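PDB 5DLL: aminopeptidase N from Francisella tularensis subsp. tularensis, which probably removes N-terminal amino acids, preferably alanine, from intracellular peptides, as a zinc-dependent aminopeptidase of the M1 family. Local coordinates for residues D350-R361 with N564-L572. Sequence-based numbering, arbitrary orientation.
Sequences DVKRIDDVRIIR and NAFNRWDSL
Asp570 OD1 takes both terminal nitrogens of Arg361 in a salt bridge. Arg361 NH1 donates to Asp570 OD1 at 2.9 Å, with an N-H...O angle of 153°. Arg361 NH2 adds a weak bond to the same oxygen. The NH1 bond lies close to the guanidinium plane but meets OD1 well out of the carboxylate plane, on the syn side. Arg361 reaches this acid with its chain extended from CG to NE. Its guanidinium runs nearly parallel to the Trp569 indole, the planes 11° apart, and Val357 CG1 lies over one face of it, toward the rim.

Ile354 lies over one face of Trp569. Ile354 CD1 sits 3.6 Å from the centroid of the five-membered ring of Trp569, a CH-pi contact. The other branch, Ile354 CG2, is 3.4 Å from Trp569 CZ2, over the rim of the six-membered ring. With CG1 beside the backbone N (chi1 -71°), both branches reach the indole. The contact joins helix 349-369 of the M1 peptidase domain to helix 565-581 of the C-terminal helical region.

In one of its two conformers, Arg358 brings CD to the indole edge near Trp569 CH2. Phe566 packs against helix 349-369 through Val357, with Val357 CG2 3.9 Å from Phe566 CE1. One face of the phenyl ring carries Trp569 CE3. At the start of helix 565-581, the Asp350 carboxylate rests on Ala565 CB, and Leu607 of helix 605-612 touches both residues.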
# COMPACT_ATOMS: atom_id res chain seq x y z
N ASP A 350 1.18 16.42 -5.22
CA ASP A 350 1.71 16.02 -6.53
C ASP A 350 2.67 14.83 -6.44
O ASP A 350 2.62 13.94 -7.28
CB ASP A 350 2.43 17.21 -7.19
CG ASP A 350 1.51 18.40 -7.41
OD1 ASP A 350 0.41 18.22 -7.98
OD2 ASP A 350 1.88 19.53 -7.01
N VAL A 351 3.52 14.82 -5.42
CA VAL A 351 4.48 13.73 -5.21
C VAL A 351 3.75 12.45 -4.83
O VAL A 351 3.99 11.39 -5.43
CB VAL A 351 5.51 14.09 -4.12
CG1 VAL A 351 6.42 12.90 -3.82
CG2 VAL A 351 6.34 15.29 -4.55
N LYS A 352 2.86 12.54 -3.85
CA LYS A 352 2.04 11.40 -3.46
C LYS A 352 1.32 10.84 -4.67
O LYS A 352 1.23 9.62 -4.84
CB LYS A 352 1.02 11.78 -2.39
CG LYS A 352 0.09 10.65 -1.97
CD LYS A 352 0.86 9.38 -1.59
CE LYS A 352 -0.05 8.34 -0.96
NZ LYS A 352 0.61 7.00 -0.89
N ARG A 353 0.82 11.73 -5.52
CA ARG A 353 0.08 11.34 -6.71
C ARG A 353 0.98 10.69 -7.77
O ARG A 353 0.53 9.79 -8.48
CB ARG A 353 -0.67 12.54 -7.29
CG ARG A 353 -1.63 12.21 -8.42
CD ARG A 353 -2.57 11.07 -8.06
NE ARG A 353 -3.41 10.67 -9.18
CZ ARG A 353 -3.99 9.48 -9.32
NH1 ARG A 353 -3.81 8.53 -8.40
NH2 ARG A 353 -4.74 9.23 -10.39
N ILE A 354 2.22 11.15 -7.88
CA ILE A 354 3.19 10.48 -8.76
C ILE A 354 3.48 9.07 -8.25
O ILE A 354 3.43 8.11 -9.02
CB ILE A 354 4.49 11.30 -8.92
CG1 ILE A 354 4.23 12.55 -9.76
CG2 ILE A 354 5.59 10.47 -9.57
CD1 ILE A 354 5.30 13.62 -9.63
N ASP A 355 3.76 8.94 -6.95
CA ASP A 355 4.05 7.64 -6.33
C ASP A 355 2.92 6.62 -6.52
O ASP A 355 3.19 5.44 -6.73
CB ASP A 355 4.32 7.80 -4.83
CG ASP A 355 5.61 8.57 -4.54
OD1 ASP A 355 6.43 8.76 -5.47
OD2 ASP A 355 5.79 8.99 -3.38
N ASP A 356 1.67 7.08 -6.44
CA ASP A 356 0.51 6.19 -6.61
C ASP A 356 0.32 5.77 -8.07
O ASP A 356 -0.09 4.65 -8.34
CB ASP A 356 -0.78 6.85 -6.10
CG ASP A 356 -0.74 7.14 -4.59
OD1 ASP A 356 0.04 6.48 -3.86
OD2 ASP A 356 -1.51 8.02 -4.14
N VAL A 357 0.62 6.68 -8.99
CA VAL A 357 0.55 6.37 -10.42
C VAL A 357 1.67 5.42 -10.86
O VAL A 357 1.43 4.51 -11.66
CB VAL A 357 0.60 7.65 -11.28
CG1 VAL A 357 0.67 7.31 -12.77
CG2 VAL A 357 -0.62 8.53 -11.00
N ARG A 358 2.88 5.62 -10.34
CA ARG A 358 4.00 4.74 -10.64
C ARG A 358 3.66 3.27 -10.35
O ARG A 358 4.09 2.37 -11.07
CB ARG A 358 5.26 5.15 -9.86
CG ARG A 358 5.92 6.45 -10.32
CD ARG A 358 5.90 6.61 -11.83
NE ARG A 358 6.35 5.40 -12.51
CZ ARG A 358 6.35 5.25 -13.83
NH1 ARG A 358 5.93 6.23 -14.62
NH2 ARG A 358 6.77 4.11 -14.36
N ILE A 359 2.87 3.05 -9.29
CA ILE A 359 2.38 1.70 -8.94
C ILE A 359 1.42 1.15 -9.99
O ILE A 359 1.51 -0.02 -10.36
CB ILE A 359 1.71 1.68 -7.54
CG1 ILE A 359 2.78 1.65 -6.45
CG2 ILE A 359 0.77 0.50 -7.38
CD1 ILE A 359 2.23 1.82 -5.04
N ILE A 360 0.50 1.99 -10.46
CA ILE A 360 -0.47 1.58 -11.48
C ILE A 360 0.21 1.27 -12.81
O ILE A 360 -0.12 0.28 -13.46
CB ILE A 360 -1.57 2.64 -11.70
CG1 ILE A 360 -2.37 2.86 -10.41
CG2 ILE A 360 -2.50 2.22 -12.83
CD1 ILE A 360 -3.00 1.60 -9.84
N ARG A 361 1.16 2.10 -13.22
CA ARG A 361 1.89 1.87 -14.47
C ARG A 361 2.88 0.72 -14.38
O ARG A 361 3.11 0.03 -15.37
CB ARG A 361 2.61 3.14 -14.90
CG ARG A 361 1.67 4.22 -15.36
CD ARG A 361 2.42 5.50 -15.65
NE ARG A 361 1.57 6.50 -16.28
CZ ARG A 361 1.92 7.76 -16.47
NH1 ARG A 361 3.11 8.21 -16.08
NH2 ARG A 361 1.06 8.60 -17.05
N ASN A 564 -1.25 22.19 -14.62
CA ASN A 564 -1.22 20.86 -13.99
C ASN A 564 0.19 20.35 -13.72
O ASN A 564 0.90 19.95 -14.63
CB ASN A 564 -1.97 19.85 -14.86
CG ASN A 564 -2.20 18.53 -14.15
OD1 ASN A 564 -1.75 17.48 -14.61
ND2 ASN A 564 -2.91 18.58 -13.04
N ALA A 565 0.58 20.37 -12.44
CA ALA A 565 1.90 19.90 -12.01
C ALA A 565 2.22 18.48 -12.48
O ALA A 565 3.36 18.18 -12.85
CB ALA A 565 2.01 19.97 -10.49
N PHE A 566 1.23 17.60 -12.46
CA PHE A 566 1.44 16.21 -12.86
C PHE A 566 1.86 16.13 -14.32
O PHE A 566 2.90 15.55 -14.64
CB PHE A 566 0.18 15.38 -12.62
CG PHE A 566 0.31 13.94 -13.04
CD1 PHE A 566 0.86 13.00 -12.17
CD2 PHE A 566 -0.11 13.52 -14.30
CE1 PHE A 566 0.99 11.67 -12.56
CE2 PHE A 566 0.02 12.20 -14.69
CZ PHE A 566 0.57 11.27 -13.81
N ASN A 567 1.05 16.71 -15.21
CA ASN A 567 1.34 16.65 -16.65
C ASN A 567 2.67 17.31 -17.02
O ASN A 567 3.24 16.99 -18.06
CB ASN A 567 0.20 17.27 -17.48
CG ASN A 567 -0.84 16.24 -17.92
OD1 ASN A 567 -0.73 15.05 -17.62
ND2 ASN A 567 -1.85 16.71 -18.64
N ARG A 568 3.15 18.22 -16.18
CA ARG A 568 4.48 18.81 -16.36
C ARG A 568 5.56 17.76 -16.12
O ARG A 568 6.45 17.58 -16.95
CB ARG A 568 4.68 20.01 -15.43
CG ARG A 568 3.82 21.22 -15.79
CD ARG A 568 4.03 22.38 -14.82
NE ARG A 568 5.24 23.15 -15.12
CZ ARG A 568 5.52 24.36 -14.63
NH1 ARG A 568 4.68 24.98 -13.80
NH2 ARG A 568 6.65 24.97 -14.98
N TRP A 569 5.47 17.07 -14.99
CA TRP A 569 6.35 15.93 -14.70
C TRP A 569 6.19 14.83 -15.76
O TRP A 569 7.17 14.31 -16.28
CB TRP A 569 6.06 15.38 -13.29
CG TRP A 569 6.61 14.01 -13.00
CD1 TRP A 569 7.82 13.71 -12.45
CD2 TRP A 569 5.95 12.75 -13.22
NE1 TRP A 569 7.96 12.34 -12.33
CE2 TRP A 569 6.83 11.74 -12.79
CE3 TRP A 569 4.70 12.39 -13.75
CZ2 TRP A 569 6.50 10.38 -12.88
CZ3 TRP A 569 4.38 11.05 -13.83
CH2 TRP A 569 5.27 10.06 -13.40
N ASP A 570 4.95 14.50 -16.10
CA ASP A 570 4.67 13.39 -17.01
C ASP A 570 5.26 13.63 -18.39
O ASP A 570 5.84 12.73 -18.99
CB ASP A 570 3.16 13.15 -17.12
CG ASP A 570 2.82 11.78 -17.70
OD1 ASP A 570 3.44 10.79 -17.27
OD2 ASP A 570 1.93 11.70 -18.57
N SER A 571 5.10 14.85 -18.89
CA SER A 571 5.61 15.23 -20.20
C SER A 571 7.14 15.34 -20.22
O SER A 571 7.76 15.06 -21.24
CB SER A 571 4.99 16.56 -20.66
OG SER A 571 3.59 16.45 -20.76
N LEU A 572 7.73 15.75 -19.10
CA LEU A 572 9.18 15.86 -18.99
C LEU A 572 9.84 14.48 -18.92
O LEU A 572 10.89 14.25 -19.53
CB LEU A 572 9.57 16.70 -17.77
CG LEU A 572 11.03 17.15 -17.66
CD1 LEU A 572 11.47 17.94 -18.88
CD2 LEU A 572 11.23 17.97 -16.39